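Choline binding protein A (Lactobacillus salivarius str. Ren, PDB 5GT1) probably binds choline-bearing surfaces and carries a zinc-binding domain of the M23 peptidase family, the part described here, in a bacterium that adheres to intestinal cells. Local coordinates at residues A40-F43 with G44-G48. Residues are numbered along the deposited sequence; the frame is centred on the assembly and turned at random.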
ATOM      1  N   ALA A  40       7.840  -0.075  13.773  1.00 19.39           N
ATOM      2  CA  ALA A  40       6.496   0.508  13.600  1.00 19.62           C
ATOM      3  C   ALA A  40       5.990   0.455  12.146  1.00 18.96           C
ATOM      4  O   ALA A  40       4.786   0.260  11.904  1.00 19.50           O
ATOM      5  CB  ALA A  40       6.448   1.933  14.141  1.00 19.56           C
ATOM      6  N   GLN A  41       6.907   0.591  11.185  1.00 16.88           N
ATOM      7  CA  GLN A  41       6.531   0.592   9.778  1.00 16.08           C
ATOM      8  C   GLN A  41       6.197  -0.787   9.197  1.00 15.53           C
ATOM      9  O   GLN A  41       5.448  -0.892   8.226  1.00 14.58           O
ATOM     10  CB  GLN A  41       7.644   1.219   8.954  1.00 15.83           C
ATOM     11  CG  GLN A  41       7.788   2.707   9.211  1.00 15.68           C
ATOM     12  CD  GLN A  41       8.999   3.274   8.509  1.00 15.66           C
ATOM     13  OE1 GLN A  41      10.059   2.648   8.469  1.00 15.96           O
ATOM     14  NE2 GLN A  41       8.849   4.462   7.951  1.00 15.24           N
ATOM     15  N   LEU A  42       6.757  -1.839   9.792  1.00 15.15           N
ATOM     16  CA  LEU A  42       6.585  -3.190   9.263  1.00 15.46           C
ATOM     17  C   LEU A  42       5.154  -3.698   9.404  1.00 15.84           C
ATOM     18  O   LEU A  42       4.404  -3.225  10.261  1.00 16.34           O
ATOM     19  CB  LEU A  42       7.530  -4.155   9.981  1.00 15.81           C
ATOM     20  CG  LEU A  42       9.029  -4.021   9.679  1.00 15.95           C
ATOM     21  CD1 LEU A  42       9.796  -4.853  10.696  1.00 16.80           C
ATOM     22  CD2 LEU A  42       9.336  -4.484   8.262  1.00 15.63           C
ATOM     23  N   PHE A  43       4.790  -4.658   8.561  1.00 16.65           N
ATOM     24  CA  PHE A  43       3.509  -5.336   8.665  1.00 16.80           C
ATOM     25  C   PHE A  43       3.476  -6.254   9.898  1.00 18.16           C
ATOM     26  O   PHE A  43       4.511  -6.823  10.291  1.00 17.74           O
ATOM     27  CB  PHE A  43       3.235  -6.154   7.395  1.00 16.67           C
ATOM     28  CG  PHE A  43       2.014  -7.029   7.503  1.00 16.57           C
ATOM     29  CD1 PHE A  43       0.760  -6.541   7.135  1.00 16.33           C
ATOM     30  CD2 PHE A  43       2.113  -8.334   8.018  1.00 16.47           C
ATOM     31  CE1 PHE A  43      -0.375  -7.334   7.269  1.00 17.13           C
ATOM     32  CE2 PHE A  43       0.976  -9.124   8.151  1.00 16.89           C
ATOM     33  CZ  PHE A  43      -0.262  -8.630   7.762  1.00 16.08           C
ATOM     34  N   GLY A  44       2.290  -6.383  10.504  1.00 18.35           N
ATOM     35  CA  GLY A  44       2.047  -7.382  11.539  1.00 19.06           C
ATOM     36  C   GLY A  44       2.163  -6.861  12.953  1.00 19.63           C
ATOM     37  O   GLY A  44       1.803  -5.727  13.242  1.00 18.81           O
ATOM     38  N   VAL A  45       2.681  -7.710  13.839  1.00 22.10           N
ATOM     39  CA  VAL A  45       2.822  -7.380  15.258  1.00 24.09           C
ATOM     40  C   VAL A  45       4.309  -7.324  15.558  1.00 25.41           C
ATOM     41  O   VAL A  45       4.987  -8.345  15.541  1.00 27.56           O
ATOM     42  CB  VAL A  45       2.138  -8.438  16.163  1.00 25.26           C
ATOM     43  CG1 VAL A  45       2.241  -8.029  17.624  1.00 25.34           C
ATOM     44  CG2 VAL A  45       0.685  -8.636  15.762  1.00 24.46           C
ATOM     45  N   ASN A  46       4.821  -6.127  15.809  1.00 25.80           N
ATOM     46  CA  ASN A  46       6.254  -5.936  15.953  1.00 26.92           C
ATOM     47  C   ASN A  46       6.540  -5.012  17.109  1.00 26.94           C
ATOM     48  O   ASN A  46       5.717  -4.157  17.413  1.00 26.36           O
ATOM     49  CB  ASN A  46       6.850  -5.310  14.680  1.00 26.70           C
ATOM     50  CG  ASN A  46       6.583  -6.133  13.439  1.00 27.38           C
ATOM     51  OD1 ASN A  46       7.183  -7.188  13.242  1.00 28.57           O
ATOM     52  ND2 ASN A  46       5.682  -5.650  12.588  1.00 26.68           N
ATOM     53  N   PRO A  47       7.718  -5.172  17.751  1.00 28.28           N
ATOM     54  CA  PRO A  47       8.207  -4.168  18.694  1.00 29.55           C
ATOM     55  C   PRO A  47       8.235  -2.798  18.021  1.00 29.70           C
ATOM     56  O   PRO A  47       8.765  -2.665  16.914  1.00 30.90           O
ATOM     57  CB  PRO A  47       9.639  -4.643  18.997  1.00 29.09           C
ATOM     58  CG  PRO A  47       9.565  -6.122  18.820  1.00 28.59           C
ATOM     59  CD  PRO A  47       8.632  -6.328  17.657  1.00 28.02           C
ATOM     60  N   GLY A  48       7.663  -1.800  18.687  1.00 28.66           N
ATOM     61  CA  GLY A  48       7.515  -0.463  18.118  1.00 28.61           C
ATOM     62  C   GLY A  48       6.106  -0.204  17.613  1.00 28.33           C
ATOM     63  O   GLY A  48       5.717   0.947  17.406  1.00 28.98           O
TER
HETATM   64  O   HOH W   1       4.734  -2.787  12.960  1.00 19.89           O
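G44 passes across the ring of F43, its CA 4.1 Å from the ring centroid and 28° off the ring normal, a CH-pi contact between neighbours in sequence. F43 holds its ring there with CG anti to the backbone N (chi1 172°), and F56 meets the same ring edge-to-face. A CB at the backbone angles of G44 would clash with F43 O, which a glycine avoids. In this zinc-binding M23 peptidase-family domain, G44 lies on the short, weakly bonded strand 44-45, which runs antiparallel to strand 56-63, carrier of two of the zinc ligands, H57 and D61; H137 is the third. N46 then reaches back across the bend: its ND2 donates to F43 O at 2.8 Å, 161° at the hydrogen, approaching from above the carbonyl plane while F43 O lies close to the plane of the N46 amide. ND2 also lies 3.5 Å from L42 CB and donates to a water 3.0 Å away, itself hydrogen-bonded to L42 O, probably as the donor; H57 ND1 bonds to that same carbonyl. With an alanine here both amide bonds go, and F43 O and the bridging water would probably be left without this donor. At G48 the segment comes back beside A40, whose CB packs 3.5 Å from G48 O.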